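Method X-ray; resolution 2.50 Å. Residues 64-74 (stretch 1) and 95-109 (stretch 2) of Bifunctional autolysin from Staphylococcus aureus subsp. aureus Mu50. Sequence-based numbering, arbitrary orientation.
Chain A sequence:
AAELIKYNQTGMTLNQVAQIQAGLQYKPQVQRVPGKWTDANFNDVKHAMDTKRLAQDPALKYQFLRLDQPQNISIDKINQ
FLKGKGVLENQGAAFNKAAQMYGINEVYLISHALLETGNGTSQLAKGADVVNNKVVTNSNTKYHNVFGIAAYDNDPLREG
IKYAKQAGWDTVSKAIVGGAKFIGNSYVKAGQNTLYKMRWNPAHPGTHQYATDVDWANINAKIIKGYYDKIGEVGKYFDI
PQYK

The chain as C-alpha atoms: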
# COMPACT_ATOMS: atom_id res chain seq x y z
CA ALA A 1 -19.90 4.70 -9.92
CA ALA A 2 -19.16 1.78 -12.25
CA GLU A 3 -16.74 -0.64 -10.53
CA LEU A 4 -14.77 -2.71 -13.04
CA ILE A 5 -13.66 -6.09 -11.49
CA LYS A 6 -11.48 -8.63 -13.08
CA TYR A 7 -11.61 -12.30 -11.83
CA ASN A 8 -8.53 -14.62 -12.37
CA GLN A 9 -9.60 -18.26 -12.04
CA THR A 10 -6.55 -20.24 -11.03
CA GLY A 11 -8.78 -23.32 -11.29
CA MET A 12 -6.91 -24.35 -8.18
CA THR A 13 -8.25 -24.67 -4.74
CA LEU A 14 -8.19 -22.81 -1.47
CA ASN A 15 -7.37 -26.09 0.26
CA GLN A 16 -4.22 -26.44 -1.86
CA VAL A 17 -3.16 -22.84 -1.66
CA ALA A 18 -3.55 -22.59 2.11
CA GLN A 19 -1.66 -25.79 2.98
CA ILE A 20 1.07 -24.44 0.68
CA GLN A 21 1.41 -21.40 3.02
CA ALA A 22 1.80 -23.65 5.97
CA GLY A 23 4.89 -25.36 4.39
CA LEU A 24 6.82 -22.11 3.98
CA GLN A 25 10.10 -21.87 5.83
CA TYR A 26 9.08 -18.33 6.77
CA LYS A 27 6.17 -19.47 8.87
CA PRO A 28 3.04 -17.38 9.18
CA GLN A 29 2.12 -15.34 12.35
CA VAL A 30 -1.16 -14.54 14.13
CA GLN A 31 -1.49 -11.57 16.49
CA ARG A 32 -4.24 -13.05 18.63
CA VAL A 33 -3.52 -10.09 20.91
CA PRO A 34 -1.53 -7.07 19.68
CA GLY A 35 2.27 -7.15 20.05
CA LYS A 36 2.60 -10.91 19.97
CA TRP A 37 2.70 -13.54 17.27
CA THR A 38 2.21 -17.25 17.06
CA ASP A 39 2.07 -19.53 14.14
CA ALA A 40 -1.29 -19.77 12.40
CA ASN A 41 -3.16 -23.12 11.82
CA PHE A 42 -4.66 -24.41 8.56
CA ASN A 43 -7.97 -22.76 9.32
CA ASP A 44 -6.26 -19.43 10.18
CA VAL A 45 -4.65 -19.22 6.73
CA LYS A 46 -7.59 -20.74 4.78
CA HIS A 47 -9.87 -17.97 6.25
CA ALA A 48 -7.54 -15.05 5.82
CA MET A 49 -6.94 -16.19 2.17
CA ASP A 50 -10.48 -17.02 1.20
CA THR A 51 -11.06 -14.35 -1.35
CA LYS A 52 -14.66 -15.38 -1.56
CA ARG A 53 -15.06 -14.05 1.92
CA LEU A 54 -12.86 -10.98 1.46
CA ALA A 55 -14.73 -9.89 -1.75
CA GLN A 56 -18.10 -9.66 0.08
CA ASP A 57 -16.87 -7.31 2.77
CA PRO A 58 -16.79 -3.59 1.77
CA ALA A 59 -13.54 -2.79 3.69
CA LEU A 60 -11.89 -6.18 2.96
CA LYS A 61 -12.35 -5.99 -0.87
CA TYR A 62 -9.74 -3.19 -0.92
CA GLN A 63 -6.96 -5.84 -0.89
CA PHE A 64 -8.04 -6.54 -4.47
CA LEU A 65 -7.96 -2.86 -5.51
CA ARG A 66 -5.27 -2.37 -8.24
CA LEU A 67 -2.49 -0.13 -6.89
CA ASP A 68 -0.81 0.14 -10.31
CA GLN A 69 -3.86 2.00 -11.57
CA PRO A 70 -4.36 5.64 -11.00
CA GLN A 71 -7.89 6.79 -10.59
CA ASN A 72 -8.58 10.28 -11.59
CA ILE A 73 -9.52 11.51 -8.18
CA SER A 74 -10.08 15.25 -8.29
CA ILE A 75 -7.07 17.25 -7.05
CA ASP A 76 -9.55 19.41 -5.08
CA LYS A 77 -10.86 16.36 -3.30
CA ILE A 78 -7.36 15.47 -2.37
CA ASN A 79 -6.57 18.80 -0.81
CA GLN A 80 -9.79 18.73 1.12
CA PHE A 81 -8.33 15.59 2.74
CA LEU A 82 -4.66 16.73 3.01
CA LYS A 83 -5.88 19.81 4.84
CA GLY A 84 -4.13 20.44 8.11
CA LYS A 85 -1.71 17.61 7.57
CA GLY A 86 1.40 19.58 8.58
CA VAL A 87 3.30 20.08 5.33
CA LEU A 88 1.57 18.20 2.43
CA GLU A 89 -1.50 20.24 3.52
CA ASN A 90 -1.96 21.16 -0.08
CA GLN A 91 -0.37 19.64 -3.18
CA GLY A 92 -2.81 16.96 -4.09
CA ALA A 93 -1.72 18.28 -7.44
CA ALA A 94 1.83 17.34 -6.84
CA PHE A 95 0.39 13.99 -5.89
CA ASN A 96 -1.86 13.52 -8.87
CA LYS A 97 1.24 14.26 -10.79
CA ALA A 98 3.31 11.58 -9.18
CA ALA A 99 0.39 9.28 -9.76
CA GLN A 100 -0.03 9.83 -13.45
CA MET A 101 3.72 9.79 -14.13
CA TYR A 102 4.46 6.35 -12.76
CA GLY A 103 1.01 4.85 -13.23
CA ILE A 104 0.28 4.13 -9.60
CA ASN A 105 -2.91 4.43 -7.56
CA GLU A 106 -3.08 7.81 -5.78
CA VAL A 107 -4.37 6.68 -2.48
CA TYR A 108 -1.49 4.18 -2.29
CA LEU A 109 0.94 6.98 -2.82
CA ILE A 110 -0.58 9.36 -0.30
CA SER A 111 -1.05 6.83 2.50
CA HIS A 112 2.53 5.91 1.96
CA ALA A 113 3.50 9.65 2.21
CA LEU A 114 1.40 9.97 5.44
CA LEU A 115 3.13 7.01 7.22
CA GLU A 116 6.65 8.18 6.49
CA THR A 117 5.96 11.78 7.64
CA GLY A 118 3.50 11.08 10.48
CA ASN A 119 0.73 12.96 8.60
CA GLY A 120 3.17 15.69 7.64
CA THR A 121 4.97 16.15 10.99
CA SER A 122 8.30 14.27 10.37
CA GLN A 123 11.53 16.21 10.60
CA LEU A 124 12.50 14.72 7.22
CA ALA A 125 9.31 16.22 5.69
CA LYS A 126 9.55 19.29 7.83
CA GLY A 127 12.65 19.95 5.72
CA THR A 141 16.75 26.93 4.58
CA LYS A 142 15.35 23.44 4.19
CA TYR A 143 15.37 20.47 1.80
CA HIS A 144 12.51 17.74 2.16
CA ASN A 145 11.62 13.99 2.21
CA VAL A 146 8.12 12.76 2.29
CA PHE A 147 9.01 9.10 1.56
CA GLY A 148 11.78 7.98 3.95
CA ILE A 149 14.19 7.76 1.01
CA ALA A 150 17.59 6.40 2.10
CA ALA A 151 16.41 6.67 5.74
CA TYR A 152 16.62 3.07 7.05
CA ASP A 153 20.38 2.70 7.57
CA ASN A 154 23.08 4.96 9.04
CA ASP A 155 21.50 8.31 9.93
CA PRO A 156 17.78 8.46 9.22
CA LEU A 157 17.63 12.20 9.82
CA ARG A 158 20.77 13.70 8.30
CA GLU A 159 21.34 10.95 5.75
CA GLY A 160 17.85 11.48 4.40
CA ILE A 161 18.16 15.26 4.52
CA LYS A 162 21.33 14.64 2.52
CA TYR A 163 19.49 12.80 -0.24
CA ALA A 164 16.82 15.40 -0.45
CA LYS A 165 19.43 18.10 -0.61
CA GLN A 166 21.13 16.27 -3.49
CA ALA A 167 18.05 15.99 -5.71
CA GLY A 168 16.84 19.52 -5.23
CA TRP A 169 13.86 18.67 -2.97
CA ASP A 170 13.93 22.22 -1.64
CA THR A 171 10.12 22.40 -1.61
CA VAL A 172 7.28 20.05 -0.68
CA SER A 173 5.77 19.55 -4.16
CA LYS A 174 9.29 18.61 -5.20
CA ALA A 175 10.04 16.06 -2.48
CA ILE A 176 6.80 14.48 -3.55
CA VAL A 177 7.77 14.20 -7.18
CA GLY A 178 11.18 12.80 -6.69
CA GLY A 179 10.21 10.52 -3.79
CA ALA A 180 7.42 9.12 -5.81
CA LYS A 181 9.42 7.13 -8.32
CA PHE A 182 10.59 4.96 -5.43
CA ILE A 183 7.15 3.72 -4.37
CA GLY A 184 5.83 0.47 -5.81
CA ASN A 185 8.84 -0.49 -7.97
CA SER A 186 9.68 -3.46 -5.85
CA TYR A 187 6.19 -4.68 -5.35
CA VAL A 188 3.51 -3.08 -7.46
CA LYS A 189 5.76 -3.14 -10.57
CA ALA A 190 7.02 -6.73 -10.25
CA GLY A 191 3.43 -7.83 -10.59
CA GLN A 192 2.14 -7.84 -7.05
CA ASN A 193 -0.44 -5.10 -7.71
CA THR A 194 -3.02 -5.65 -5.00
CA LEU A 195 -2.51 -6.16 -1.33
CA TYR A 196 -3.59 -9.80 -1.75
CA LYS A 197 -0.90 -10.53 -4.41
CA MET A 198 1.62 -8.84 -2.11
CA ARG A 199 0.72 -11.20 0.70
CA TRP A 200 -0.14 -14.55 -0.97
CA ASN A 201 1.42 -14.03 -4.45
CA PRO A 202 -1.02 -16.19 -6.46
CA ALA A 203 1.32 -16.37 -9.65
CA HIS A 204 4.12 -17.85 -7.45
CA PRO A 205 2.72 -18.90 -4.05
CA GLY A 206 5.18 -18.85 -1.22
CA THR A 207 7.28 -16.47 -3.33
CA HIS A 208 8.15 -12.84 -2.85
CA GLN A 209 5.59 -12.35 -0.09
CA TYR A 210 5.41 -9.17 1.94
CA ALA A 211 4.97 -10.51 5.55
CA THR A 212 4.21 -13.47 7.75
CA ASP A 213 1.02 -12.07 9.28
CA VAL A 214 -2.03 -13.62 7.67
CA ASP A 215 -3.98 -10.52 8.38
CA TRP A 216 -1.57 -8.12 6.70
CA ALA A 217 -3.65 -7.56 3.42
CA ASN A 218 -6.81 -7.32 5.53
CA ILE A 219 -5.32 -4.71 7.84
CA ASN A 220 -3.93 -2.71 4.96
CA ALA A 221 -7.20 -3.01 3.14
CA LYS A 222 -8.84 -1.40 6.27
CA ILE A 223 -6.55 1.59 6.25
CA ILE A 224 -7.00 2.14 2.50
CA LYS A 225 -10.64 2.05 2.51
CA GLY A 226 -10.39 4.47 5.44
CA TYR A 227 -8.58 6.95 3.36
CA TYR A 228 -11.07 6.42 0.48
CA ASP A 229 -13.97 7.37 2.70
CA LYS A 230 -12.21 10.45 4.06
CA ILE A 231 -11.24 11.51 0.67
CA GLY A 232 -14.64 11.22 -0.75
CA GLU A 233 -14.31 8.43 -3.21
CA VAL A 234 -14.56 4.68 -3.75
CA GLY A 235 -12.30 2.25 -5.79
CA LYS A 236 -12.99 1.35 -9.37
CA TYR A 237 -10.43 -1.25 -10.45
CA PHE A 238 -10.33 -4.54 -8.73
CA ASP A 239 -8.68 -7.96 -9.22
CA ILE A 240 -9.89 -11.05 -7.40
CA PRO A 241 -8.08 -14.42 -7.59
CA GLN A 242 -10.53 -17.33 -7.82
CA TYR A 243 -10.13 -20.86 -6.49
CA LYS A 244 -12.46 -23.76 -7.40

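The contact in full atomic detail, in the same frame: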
# COMPACT_ATOMS: atom_id res chain seq x y z
N PHE A 64 -7.97 -6.22 -3.03
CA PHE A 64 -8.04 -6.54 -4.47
C PHE A 64 -8.02 -5.26 -5.34
O PHE A 64 -8.08 -5.36 -6.57
CB PHE A 64 -9.17 -7.44 -4.83
CG PHE A 64 -9.38 -8.61 -3.91
CD1 PHE A 64 -8.42 -9.65 -3.81
CD2 PHE A 64 -10.52 -8.68 -3.12
CE1 PHE A 64 -8.61 -10.65 -2.94
CE2 PHE A 64 -10.69 -9.74 -2.24
CZ PHE A 64 -9.74 -10.72 -2.15
N LEU A 65 -8.00 -4.07 -4.71
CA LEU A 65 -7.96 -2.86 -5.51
C LEU A 65 -6.58 -2.81 -6.28
O LEU A 65 -5.55 -3.06 -5.66
CB LEU A 65 -8.08 -1.57 -4.61
CG LEU A 65 -7.93 -0.20 -5.27
CD1 LEU A 65 -9.31 0.25 -5.96
CD2 LEU A 65 -7.33 0.87 -4.30
N ARG A 66 -6.55 -2.44 -7.56
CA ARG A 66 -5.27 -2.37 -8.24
C ARG A 66 -4.54 -1.04 -8.00
O ARG A 66 -5.00 0.04 -8.33
CB ARG A 66 -5.43 -2.60 -9.78
CG ARG A 66 -5.87 -4.00 -10.23
CD ARG A 66 -4.74 -5.07 -10.39
NE ARG A 66 -3.87 -4.71 -11.51
CZ ARG A 66 -3.87 -5.26 -12.73
NH1 ARG A 66 -4.73 -6.22 -13.02
NH2 ARG A 66 -3.06 -4.80 -13.67
N LEU A 67 -3.41 -1.15 -7.31
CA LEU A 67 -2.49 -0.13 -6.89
C LEU A 67 -1.64 0.44 -8.03
O LEU A 67 -1.00 1.47 -7.87
CB LEU A 67 -1.61 -0.82 -5.78
CG LEU A 67 -2.42 -1.37 -4.53
CD1 LEU A 67 -1.53 -1.94 -3.47
CD2 LEU A 67 -3.17 -0.13 -3.84
N ASP A 68 -1.57 -0.28 -9.15
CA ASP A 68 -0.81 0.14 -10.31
C ASP A 68 -1.72 1.01 -11.18
O ASP A 68 -1.30 1.52 -12.21
CB ASP A 68 -0.26 -1.09 -11.05
CG ASP A 68 -1.32 -2.09 -11.47
OD1 ASP A 68 -2.19 -2.40 -10.65
OD2 ASP A 68 -1.22 -2.62 -12.59
N GLN A 69 -2.98 1.19 -10.76
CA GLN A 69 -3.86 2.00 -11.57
C GLN A 69 -4.38 3.27 -11.01
O GLN A 69 -5.22 3.27 -10.13
CB GLN A 69 -5.06 1.20 -12.11
CG GLN A 69 -5.27 1.49 -13.61
CD GLN A 69 -5.80 0.34 -14.43
OE1 GLN A 69 -5.16 -0.71 -14.55
NE2 GLN A 69 -6.93 0.53 -15.14
N PRO A 70 -3.87 4.37 -11.49
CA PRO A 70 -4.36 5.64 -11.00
C PRO A 70 -5.83 5.79 -11.35
O PRO A 70 -6.30 5.26 -12.33
CB PRO A 70 -3.53 6.66 -11.75
CG PRO A 70 -2.32 5.94 -12.15
CD PRO A 70 -2.80 4.57 -12.49
N GLN A 71 -6.50 6.48 -10.49
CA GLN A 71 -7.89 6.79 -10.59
C GLN A 71 -7.79 8.26 -10.74
O GLN A 71 -6.86 8.88 -10.23
CB GLN A 71 -8.59 6.49 -9.27
CG GLN A 71 -10.04 6.14 -9.45
CD GLN A 71 -10.67 5.78 -8.13
OE1 GLN A 71 -10.42 4.72 -7.57
NE2 GLN A 71 -11.50 6.62 -7.60
N ASN A 72 -8.69 8.84 -11.43
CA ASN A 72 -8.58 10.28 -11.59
C ASN A 72 -9.28 10.98 -10.47
O ASN A 72 -10.25 11.69 -10.72
CB ASN A 72 -9.13 10.73 -12.92
CG ASN A 72 -8.44 9.99 -14.01
OD1 ASN A 72 -7.25 10.21 -14.22
ND2 ASN A 72 -9.11 9.13 -14.76
N ILE A 73 -8.81 10.81 -9.24
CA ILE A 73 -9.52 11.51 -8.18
C ILE A 73 -9.30 13.01 -8.35
O ILE A 73 -8.20 13.43 -8.71
CB ILE A 73 -9.16 10.95 -6.77
CG1 ILE A 73 -9.16 9.41 -6.84
CG2 ILE A 73 -10.19 11.40 -5.73
CD1 ILE A 73 -8.83 8.72 -5.51
N SER A 74 -10.33 13.82 -8.11
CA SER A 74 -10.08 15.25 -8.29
C SER A 74 -9.00 15.79 -7.34
O SER A 74 -8.96 15.40 -6.18
CB SER A 74 -11.38 16.03 -8.09
OG SER A 74 -11.20 17.30 -7.47
N PHE A 95 0.66 15.40 -6.01
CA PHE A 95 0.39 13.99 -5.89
C PHE A 95 -0.28 13.40 -7.09
O PHE A 95 0.09 12.30 -7.49
CB PHE A 95 -0.46 13.66 -4.62
CG PHE A 95 0.32 13.34 -3.35
CD1 PHE A 95 1.02 12.15 -3.21
CD2 PHE A 95 0.36 14.25 -2.31
CE1 PHE A 95 1.77 11.89 -2.08
CE2 PHE A 95 1.10 13.99 -1.17
CZ PHE A 95 1.80 12.82 -1.06
N ASN A 96 -1.24 14.14 -7.72
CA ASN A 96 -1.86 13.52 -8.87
C ASN A 96 -0.81 13.35 -9.93
O ASN A 96 -0.82 12.43 -10.75
CB ASN A 96 -2.99 14.41 -9.34
CG ASN A 96 -4.02 13.67 -10.14
OD1 ASN A 96 -3.95 13.71 -11.37
ND2 ASN A 96 -4.99 12.94 -9.50
N LYS A 97 0.12 14.23 -9.86
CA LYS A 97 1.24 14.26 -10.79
C LYS A 97 2.12 13.06 -10.59
O LYS A 97 2.46 12.42 -11.58
CB LYS A 97 2.07 15.55 -10.61
CG LYS A 97 2.79 16.04 -11.87
CD LYS A 97 4.13 16.75 -11.55
CE LYS A 97 4.83 17.31 -12.77
NZ LYS A 97 6.21 17.82 -12.47
N ALA A 98 2.49 12.73 -9.31
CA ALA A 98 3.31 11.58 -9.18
C ALA A 98 2.52 10.38 -9.60
O ALA A 98 3.10 9.44 -10.15
CB ALA A 98 3.78 11.44 -7.75
N ALA A 99 1.18 10.44 -9.36
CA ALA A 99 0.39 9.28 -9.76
C ALA A 99 0.34 9.05 -11.27
O ALA A 99 0.60 7.93 -11.76
CB ALA A 99 -1.01 9.38 -9.20
N GLN A 100 0.00 10.09 -12.03
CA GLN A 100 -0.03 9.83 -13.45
C GLN A 100 1.32 9.55 -14.06
O GLN A 100 1.37 8.80 -15.03
CB GLN A 100 -0.73 10.92 -14.29
CG GLN A 100 -1.21 12.17 -13.60
CD GLN A 100 -1.48 13.24 -14.63
OE1 GLN A 100 -2.55 13.29 -15.24
NE2 GLN A 100 -0.51 14.13 -14.83
N MET A 101 2.43 10.09 -13.50
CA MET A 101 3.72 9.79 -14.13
C MET A 101 4.12 8.33 -14.12
O MET A 101 4.44 7.75 -15.16
CB MET A 101 4.82 10.64 -13.51
CG MET A 101 5.89 11.03 -14.48
SD MET A 101 6.85 12.40 -13.82
CE MET A 101 5.60 13.65 -13.74
N TYR A 102 4.12 7.73 -12.94
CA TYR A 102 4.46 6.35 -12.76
C TYR A 102 3.33 5.37 -12.92
O TYR A 102 3.58 4.18 -12.88
CB TYR A 102 5.22 6.15 -11.43
CG TYR A 102 6.28 7.22 -11.21
CD1 TYR A 102 7.56 7.08 -11.75
CD2 TYR A 102 5.99 8.38 -10.52
CE1 TYR A 102 8.51 8.07 -11.60
CE2 TYR A 102 6.94 9.39 -10.37
CZ TYR A 102 8.20 9.23 -10.91
OH TYR A 102 9.14 10.22 -10.76
N GLY A 103 2.07 5.84 -13.08
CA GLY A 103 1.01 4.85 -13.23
C GLY A 103 0.93 4.05 -11.95
O GLY A 103 1.29 2.87 -11.87
N ILE A 104 0.43 4.71 -10.95
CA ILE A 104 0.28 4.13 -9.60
C ILE A 104 -0.92 4.74 -8.94
O ILE A 104 -1.08 5.96 -8.99
CB ILE A 104 1.56 4.50 -8.77
CG1 ILE A 104 2.82 3.78 -9.29
CG2 ILE A 104 1.37 4.28 -7.27
CD1 ILE A 104 2.83 2.27 -9.08
N ASN A 105 -1.69 3.95 -8.26
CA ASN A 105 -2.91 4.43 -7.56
C ASN A 105 -2.49 5.54 -6.59
O ASN A 105 -1.53 5.38 -5.84
CB ASN A 105 -3.64 3.25 -6.83
CG ASN A 105 -4.85 3.64 -6.05
OD1 ASN A 105 -4.64 4.23 -4.97
ND2 ASN A 105 -6.15 3.36 -6.49
N GLU A 106 -3.30 6.65 -6.61
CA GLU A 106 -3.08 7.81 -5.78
C GLU A 106 -3.22 7.63 -4.35
O GLU A 106 -2.43 8.21 -3.61
CB GLU A 106 -3.95 9.05 -6.23
CG GLU A 106 -5.10 8.76 -7.18
CD GLU A 106 -4.74 8.95 -8.65
OE1 GLU A 106 -4.88 10.08 -9.16
OE2 GLU A 106 -4.32 7.96 -9.27
N VAL A 107 -4.24 6.86 -3.92
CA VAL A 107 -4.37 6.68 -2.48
C VAL A 107 -3.17 5.87 -1.92
O VAL A 107 -2.79 6.10 -0.80
CB VAL A 107 -5.72 6.10 -2.01
CG1 VAL A 107 -6.87 6.87 -2.64
CG2 VAL A 107 -5.81 4.61 -2.32
N TYR A 108 -2.60 4.97 -2.73
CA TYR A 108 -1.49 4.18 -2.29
C TYR A 108 -0.30 5.05 -2.10
O TYR A 108 0.51 4.80 -1.19
CB TYR A 108 -1.18 3.07 -3.30
CG TYR A 108 -0.02 2.15 -2.92
CD1 TYR A 108 -0.21 1.09 -2.04
CD2 TYR A 108 1.23 2.33 -3.47
CE1 TYR A 108 0.83 0.24 -1.72
CE2 TYR A 108 2.28 1.47 -3.16
CZ TYR A 108 2.08 0.43 -2.29
OH TYR A 108 3.10 -0.43 -1.96
N LEU A 109 -0.20 6.09 -2.95
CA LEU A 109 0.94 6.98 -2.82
C LEU A 109 0.81 7.92 -1.62
O LEU A 109 1.81 8.13 -0.93
CB LEU A 109 1.08 7.81 -4.08
CG LEU A 109 2.44 8.28 -4.48
CD1 LEU A 109 3.26 7.11 -4.96
CD2 LEU A 109 2.27 9.29 -5.65
O HOH W 1 -6.70 1.79 -8.95

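The strongest polar link is between backbones. N105 N donates to L67 O at 2.6 Å, and the N-H...O angle of 171° is almost straight. The same carbonyl takes a CA-H...O contact, with I104 CA lying 3.4 Å from L67 O. A second hydrogen bond runs from Q71 N to E106 OE2 at 2.9 Å. It is less certain, because that carboxylate sits too close to its neighbours in the model. The CA-to-CB bond of E106 points sideways to the other stretch, but the end of its side chain comes nearer, which places OE2 of E106 near Q71 N.

N105 ties the contact together. Its chi1 is t. N105 OD1 accepts from Y108 N at 3.1 Å and, weakly, from V107 N at 2.9 Å, and so caps the helix that starts at E106. N105 ND2 donates to water 1 at 3.0 Å. That water donates to R66 O at 2.5 Å and to Q69 O at 2.4 Å, bridging the stretches. An asparagine suits this place because one amide serves both as acceptor and as donor.

Within the loop, R66 and D68 form a salt bridge, with R66 NE 3.0 Å from D68 OD1. A second hydrogen bond joins R66 NH2 to D68 OD2 at 3.1 Å.

G103 leaves the first helix with positive phi, which favours glycine. P70 packs at this turn, its CG 3.7 Å from G103 CA and 3.6 Å from A99 O.

The apolar side chains gather to one side of these polar contacts. L67 CD1 meets Y108 CD1 at 3.6 Å, obliquely to the ring. I73 CD1 lies 3.9 Å from V107 CG1, and L65 CD2 is 4.5 Å from V107 CG2. These five residues are buried, as befits their largely apolar side chains. In all, the contact buries 656 Å², both sides summed.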